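Local coordinates for uronate isomerase (PDB 3HK5), which probably catalyses the reversible isomerisation of uronic acids between their aldose and ketose forms, and binds zinc, at residues P21-H26 and V137-M142; T27-P32 and R357-L362. All coordinates share one frame; numbering follows the deposited sequence.

In the fold
The centres of the two contacts lie about 10 Å apart, and both contacts reach one zinc ion and the D-arabinaric acid bound to it. Contact 1 pairs two strands, and the segment 21-26 carries His26 to the metal; contact 2 starts at the very next residue, so that His28 joins His26 on the zinc, with Asp355 completing the protein ligands. Beyond the zinc, contact 2 adds Arg357, which holds the far end of the ligand. The two contacts also touch directly: Thr27 OG1 lies 2.8 Å from Val141 O, probably a hydrogen bond, and Leu362 CD2 packs 3.2 Å from Asp24 OD2. Arg170, Trp325 and His49 supply further hydrogen bonds to the ligand.

Contact 1 of 2, residues P21-H26 and V137-M142; sequences PVTDMH and VSDVVM. With ZN (zinc ion), chain E; RAT (D-arabinaric acid), chain C.
Val22 O takes two backbone donors at once, Ser138 N at 2.7 Å and Asp139 N in a longer but straighter bond, both from the same face of its carbonyl plane. This is a beta bulge in the parallel pairing of strands 22-24 and 137-141, neighbouring strands of what is probably the distorted (beta/alpha)8 barrel of the amidohydrolase superfamily. Past the bulge the pairing is regular, Asp24 N bonding to Asp139 O and Asp24 O receiving Val141 N. Ser138 OG, turned between its own N and carbonyl carbon (chi1 66°), donates to Asp139 OD2 at 2.7 Å and accepts from a water at 2.6 Å that also serves Pro21 O and Thr23 OG1. An alanine here would strip Asp139 OD2 of that donor and is likely to leave the water less firmly held and the carboxylate freer to turn. Thr23 OG1 is gripped further by Trp409 and Ser405, while Asp24 OD2 on the other face bonds to Ser354 and Trp366. Val141 packs tightly on Met25, CG2 3.5 Å from its CA and CG1 against its O. Next to it, His26, first histidine of the His-X-His motif, binds zinc through NE2 at 2.2 Å; its ND1 donates in the ring plane to a water 2.8 Å away, which in turn donates to Met142 O.

Contact 2 of 2, residues T27-P32 and R357-L362; sequences THLFSP and RVLEQL. With ZN (zinc ion), chain E; RAT (D-arabinaric acid), chain C.
The side chains of His28 and Arg357 run alongside each other to the ligand, with ring and guanidinium planes 16° apart. Arg357 CG rests 3.8 Å from His28 CB and meets the ring obliquely, as ligand O3 does; ligand O1B sits at the ring edge, in its plane. His28 NE2 binds the zinc at 2.0 Å. At the guanidinium edge, Arg357 NE gives a nearly straight bond (165°) to carboxylate oxygen O5A at 2.8 Å. NH2 bonds to hydroxyl O4 at 2.9 Å and weakly to O3. With chi2 and chi3 both near 180°, the arginine stretches out past the histidine and delivers these donors to the ligand; a long, weak ion pair joins NH1 to Asp271. His28 ends the His-X-His metal motif of the amidohydrolase superfamily, whereas Arg357 leads into a type I turn, Val358 to Gln361, that runs into helix 361-386. Gln361 OE1 fixes that entry by accepting both Arg357 N at 2.8 Å and Val358 N, the latter from above its carbonyl plane. Two waters lie between the carbonyl oxygens of His28 and Arg357. Leu29 CD2 presses on the turn backbone, 3.4 Å from Leu359 N, and its CD1 meets Leu362 CD1 tip to tip at 3.7 Å. Leu29 N is itself held by Thr27 OG1, in an ST turn.

Contact 1 of 2, residues P21-H26 and V137-M142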
loop_
_atom_site.group_PDB
_atom_site.type_symbol
_atom_site.label_atom_id
_atom_site.label_comp_id
_atom_site.label_asym_id
_atom_site.label_seq_id
_atom_site.Cartn_x
_atom_site.Cartn_y
_atom_site.Cartn_z
ATOM N N PRO A 21 -47.375 16.758 -7.351
ATOM C CA PRO A 21 -47.482 15.341 -6.971
ATOM C C PRO A 21 -46.080 14.740 -7.032
ATOM O O PRO A 21 -45.351 14.954 -7.993
ATOM C CB PRO A 21 -48.413 14.759 -8.035
ATOM C CG PRO A 21 -49.255 15.935 -8.431
ATOM C CD PRO A 21 -48.220 17.045 -8.523
ATOM N N VAL A 22 -45.713 13.978 -6.008
ATOM C CA VAL A 22 -44.383 13.406 -5.932
ATOM C C VAL A 22 -44.220 11.968 -6.395
ATOM O O VAL A 22 -45.070 11.112 -6.137
ATOM C CB VAL A 22 -43.851 13.483 -4.471
ATOM C CG1 VAL A 22 -42.424 12.943 -4.394
ATOM C CG2 VAL A 22 -43.928 14.921 -3.956
ATOM N N THR A 23 -43.120 11.714 -7.100
ATOM C CA THR A 23 -42.775 10.362 -7.505
ATOM C C THR A 23 -41.601 10.062 -6.566
ATOM O O THR A 23 -40.537 10.683 -6.676
ATOM C CB THR A 23 -42.286 10.259 -8.971
ATOM O OG1 THR A 23 -43.398 10.346 -9.870
ATOM C CG2 THR A 23 -41.594 8.915 -9.198
ATOM N N ASP A 24 -41.823 9.156 -5.617
ATOM C CA ASP A 24 -40.804 8.756 -4.645
ATOM C C ASP A 24 -40.002 7.640 -5.316
ATOM O O ASP A 24 -40.423 6.482 -5.299
ATOM C CB ASP A 24 -41.493 8.221 -3.387
ATOM C CG ASP A 24 -40.638 8.367 -2.154
ATOM O OD1 ASP A 24 -39.399 8.282 -2.282
ATOM O OD2 ASP A 24 -41.203 8.561 -1.061
ATOM N N MET A 25 -38.841 7.965 -5.880
ATOM C CA MET A 25 -38.089 6.953 -6.626
ATOM C C MET A 25 -37.285 5.892 -5.883
ATOM O O MET A 25 -36.571 5.099 -6.499
ATOM C CB MET A 25 -37.241 7.621 -7.726
ATOM C CG MET A 25 -36.395 8.797 -7.288
ATOM S SD MET A 25 -34.925 8.295 -6.413
ATOM C CE MET A 25 -34.059 7.453 -7.702
ATOM N N HIS A 26 -37.406 5.867 -4.564
ATOM C CA HIS A 26 -36.767 4.827 -3.769
ATOM C C HIS A 26 -37.358 4.744 -2.376
ATOM O O HIS A 26 -37.189 5.654 -1.567
ATOM C CB HIS A 26 -35.251 5.004 -3.648
ATOM C CG HIS A 26 -34.621 4.007 -2.723
ATOM N ND1 HIS A 26 -34.770 2.647 -2.889
ATOM C CD2 HIS A 26 -33.897 4.168 -1.589
ATOM C CE1 HIS A 26 -34.170 2.013 -1.898
ATOM N NE2 HIS A 26 -33.633 2.912 -1.095
ATOM N N VAL A 137 -48.188 12.047 -2.901
ATOM C CA VAL A 137 -47.264 11.185 -3.628
ATOM C C VAL A 137 -48.075 10.416 -4.675
ATOM O O VAL A 137 -48.981 9.658 -4.336
ATOM C CB VAL A 137 -46.559 10.188 -2.673
ATOM C CG1 VAL A 137 -45.813 9.135 -3.469
ATOM C CG2 VAL A 137 -45.573 10.938 -1.767
ATOM N N SER A 138 -47.759 10.635 -5.947
ATOM C CA SER A 138 -48.467 9.976 -7.035
ATOM C C SER A 138 -47.894 8.600 -7.350
ATOM O O SER A 138 -48.632 7.683 -7.705
ATOM C CB SER A 138 -48.394 10.829 -8.301
ATOM O OG SER A 138 -47.058 10.900 -8.777
ATOM N N ASP A 139 -46.579 8.459 -7.223
ATOM C CA ASP A 139 -45.921 7.198 -7.535
ATOM C C ASP A 139 -44.869 6.800 -6.501
ATOM O O ASP A 139 -44.063 7.629 -6.057
ATOM C CB ASP A 139 -45.265 7.300 -8.917
ATOM C CG ASP A 139 -46.274 7.554 -10.021
ATOM O OD1 ASP A 139 -46.765 6.572 -10.631
ATOM O OD2 ASP A 139 -46.594 8.738 -10.265
ATOM N N VAL A 140 -44.877 5.518 -6.141
ATOM C CA VAL A 140 -43.932 4.972 -5.181
ATOM C C VAL A 140 -43.101 3.889 -5.859
ATOM O O VAL A 140 -43.647 2.991 -6.508
ATOM C CB VAL A 140 -44.661 4.341 -3.973
ATOM C CG1 VAL A 140 -43.662 3.686 -3.051
ATOM C CG2 VAL A 140 -45.460 5.408 -3.227
ATOM N N VAL A 141 -41.781 3.992 -5.740
ATOM C CA VAL A 141 -40.900 2.990 -6.315
ATOM C C VAL A 141 -40.499 2.059 -5.164
ATOM O O VAL A 141 -39.977 2.507 -4.145
ATOM C CB VAL A 141 -39.643 3.634 -6.937
ATOM C CG1 VAL A 141 -38.649 2.541 -7.366
ATOM C CG2 VAL A 141 -40.042 4.495 -8.142
ATOM N N MET A 142 -40.776 0.771 -5.330
ATOM C CA MET A 142 -40.476 -0.233 -4.320
ATOM C C MET A 142 -39.041 -0.709 -4.465
ATOM O O MET A 142 -38.346 -0.346 -5.412
ATOM C CB MET A 142 -41.388 -1.470 -4.489
ATOM C CG MET A 142 -42.898 -1.240 -4.419
ATOM S SD MET A 142 -43.880 -2.790 -4.601
ATOM C CE MET A 142 -43.751 -3.038 -6.308
HETATM ZN ZN ZN E . -33.244 2.259 0.949
HETATM O O1A RAT C . -29.722 -0.121 1.471
HETATM C C1 RAT C . -30.717 0.649 1.495
HETATM O O1B RAT C . -31.564 0.773 0.585
HETATM C C2 RAT C . -30.902 1.509 2.746
HETATM O O2 RAT C . -31.748 2.632 2.418
HETATM C C3 RAT C . -31.521 0.697 3.907
HETATM O O3 RAT C . -32.890 0.383 3.609
HETATM C C4 RAT C . -31.464 1.436 5.277
HETATM O O4 RAT C . -31.642 0.513 6.352
HETATM C C5 RAT C . -32.539 2.540 5.413
HETATM O O5A RAT C . -33.491 2.342 6.191
HETATM O O5B RAT C . -32.374 3.586 4.718
HETATM O O HOH W 1 -45.351 12.539 -9.868
HETATM O O HOH W 2 -35.911 1.205 -5.027
#

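Contact 2 of 2, residues T27-P32 and R357-L362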
loop_
_atom_site.group_PDB
_atom_site.type_symbol
_atom_site.label_atom_id
_atom_site.label_comp_id
_atom_site.label_asym_id
_atom_site.label_seq_id
_atom_site.Cartn_x
_atom_site.Cartn_y
_atom_site.Cartn_z
ATOM N N THR A 27 -38.063 3.644 -2.116
ATOM C CA THR A 27 -38.678 3.383 -0.815
ATOM C C THR A 27 -38.591 1.887 -0.522
ATOM O O THR A 27 -38.137 1.096 -1.358
ATOM C CB THR A 27 -40.181 3.732 -0.780
ATOM O OG1 THR A 27 -40.910 2.726 -1.501
ATOM C CG2 THR A 27 -40.449 5.105 -1.408
ATOM N N HIS A 28 -39.044 1.516 0.672
ATOM C CA HIS A 28 -39.078 0.136 1.107
ATOM C C HIS A 28 -40.532 -0.161 1.470
ATOM O O HIS A 28 -40.836 -0.837 2.461
ATOM C CB HIS A 28 -38.140 -0.057 2.306
ATOM C CG HIS A 28 -36.699 0.172 1.972
ATOM N ND1 HIS A 28 -35.901 -0.800 1.405
ATOM C CD2 HIS A 28 -35.934 1.289 2.043
ATOM C CE1 HIS A 28 -34.711 -0.291 1.141
ATOM N NE2 HIS A 28 -34.706 0.974 1.518
ATOM N N LEU A 29 -41.431 0.381 0.653
ATOM C CA LEU A 29 -42.862 0.173 0.831
ATOM C C LEU A 29 -43.293 -0.852 -0.206
ATOM O O LEU A 29 -42.560 -1.125 -1.161
ATOM C CB LEU A 29 -43.636 1.479 0.621
ATOM C CG LEU A 29 -43.282 2.616 1.583
ATOM C CD1 LEU A 29 -44.152 3.835 1.279
ATOM C CD2 LEU A 29 -43.478 2.150 3.020
ATOM N N PHE A 30 -44.478 -1.417 -0.017
ATOM C CA PHE A 30 -44.988 -2.416 -0.944
ATOM C C PHE A 30 -46.465 -2.206 -1.238
ATOM O O PHE A 30 -47.216 -1.716 -0.386
ATOM C CB PHE A 30 -44.798 -3.821 -0.362
ATOM C CG PHE A 30 -43.356 -4.225 -0.198
ATOM C CD1 PHE A 30 -42.653 -4.791 -1.260
ATOM C CD2 PHE A 30 -42.710 -4.062 1.027
ATOM C CE1 PHE A 30 -41.322 -5.197 -1.102
ATOM C CE2 PHE A 30 -41.378 -4.464 1.196
ATOM C CZ PHE A 30 -40.685 -5.035 0.125
ATOM N N SER A 31 -46.872 -2.570 -2.451
ATOM C CA SER A 31 -48.268 -2.468 -2.842
ATOM C C SER A 31 -49.053 -3.203 -1.752
ATOM O O SER A 31 -48.638 -4.266 -1.294
ATOM C CB SER A 31 -48.480 -3.145 -4.194
ATOM O OG SER A 31 -49.798 -2.938 -4.656
ATOM N N PRO A 32 -50.193 -2.643 -1.324
ATOM C CA PRO A 32 -51.041 -3.227 -0.277
ATOM C C PRO A 32 -51.358 -4.705 -0.466
ATOM O O PRO A 32 -51.280 -5.488 0.479
ATOM C CB PRO A 32 -52.304 -2.368 -0.335
ATOM C CG PRO A 32 -51.811 -1.070 -0.836
ATOM C CD PRO A 32 -50.850 -1.472 -1.922
ATOM N N ARG A 357 -39.831 3.042 5.096
ATOM C CA ARG A 357 -39.967 1.633 5.471
ATOM C C ARG A 357 -41.365 1.434 6.041
ATOM O O ARG A 357 -41.916 0.333 6.008
ATOM C CB ARG A 357 -38.925 1.247 6.531
ATOM C CG ARG A 357 -37.571 0.837 5.961
ATOM C CD ARG A 357 -36.556 0.711 7.063
ATOM N NE ARG A 357 -35.278 0.188 6.597
ATOM C CZ ARG A 357 -34.992 -1.107 6.484
ATOM N NH1 ARG A 357 -35.898 -2.025 6.799
ATOM N NH2 ARG A 357 -33.786 -1.488 6.072
ATOM N N VAL A 358 -41.925 2.514 6.576
ATOM C CA VAL A 358 -43.261 2.490 7.151
ATOM C C VAL A 358 -44.120 3.490 6.376
ATOM O O VAL A 358 -43.764 4.667 6.244
ATOM C CB VAL A 358 -43.218 2.869 8.655
ATOM C CG1 VAL A 358 -44.604 2.729 9.287
ATOM C CG2 VAL A 358 -42.198 1.983 9.369
ATOM N N LEU A 359 -45.243 3.005 5.858
ATOM C CA LEU A 359 -46.159 3.816 5.062
ATOM C C LEU A 359 -46.323 5.284 5.475
ATOM O O LEU A 359 -46.125 6.179 4.658
ATOM C CB LEU A 359 -47.531 3.143 5.021
ATOM C CG LEU A 359 -48.648 3.886 4.282
ATOM C CD1 LEU A 359 -48.262 4.087 2.816
ATOM C CD2 LEU A 359 -49.949 3.094 4.396
ATOM N N GLU A 360 -46.683 5.537 6.730
ATOM C CA GLU A 360 -46.893 6.916 7.189
ATOM C C GLU A 360 -45.682 7.855 7.069
ATOM O O GLU A 360 -45.838 9.079 7.092
ATOM C CB GLU A 360 -47.359 6.928 8.646
ATOM C CG GLU A 360 -48.764 6.382 8.896
ATOM C CD GLU A 360 -48.839 4.860 8.854
ATOM O OE1 GLU A 360 -47.776 4.195 8.928
ATOM O OE2 GLU A 360 -49.969 4.335 8.763
ATOM N N GLN A 361 -44.483 7.292 6.952
ATOM C CA GLN A 361 -43.292 8.121 6.863
ATOM C C GLN A 361 -43.297 9.028 5.639
ATOM O O GLN A 361 -42.632 10.059 5.634
ATOM C CB GLN A 361 -42.033 7.252 6.877
ATOM C CG GLN A 361 -41.904 6.426 8.136
ATOM C CD GLN A 361 -40.669 5.549 8.123
ATOM O OE1 GLN A 361 -40.271 5.031 7.072
ATOM N NE2 GLN A 361 -40.066 5.358 9.296
ATOM N N LEU A 362 -44.049 8.647 4.611
ATOM C CA LEU A 362 -44.135 9.460 3.404
ATOM C C LEU A 362 -44.572 10.878 3.773
ATOM O O LEU A 362 -44.179 11.849 3.129
ATOM C CB LEU A 362 -45.141 8.858 2.420
ATOM C CG LEU A 362 -44.762 7.528 1.772
ATOM C CD1 LEU A 362 -45.913 7.032 0.886
ATOM C CD2 LEU A 362 -43.481 7.718 0.949
HETATM ZN ZN ZN E . -33.244 2.259 0.949
HETATM O O1A RAT C . -29.722 -0.121 1.471
HETATM C C1 RAT C . -30.717 0.649 1.495
HETATM O O1B RAT C . -31.564 0.773 0.585
HETATM C C2 RAT C . -30.902 1.509 2.746
HETATM O O2 RAT C . -31.748 2.632 2.418
HETATM C C3 RAT C . -31.521 0.697 3.907
HETATM O O3 RAT C . -32.890 0.383 3.609
HETATM C C4 RAT C . -31.464 1.436 5.277
HETATM O O4 RAT C . -31.642 0.513 6.352
HETATM C C5 RAT C . -32.539 2.540 5.413
HETATM O O5A RAT C . -33.491 2.342 6.191
HETATM O O5B RAT C . -32.374 3.586 4.718
HETATM O O HOH W 3 -43.406 -1.464 4.059
HETATM O O HOH W 4 -40.299 -1.872 5.235
#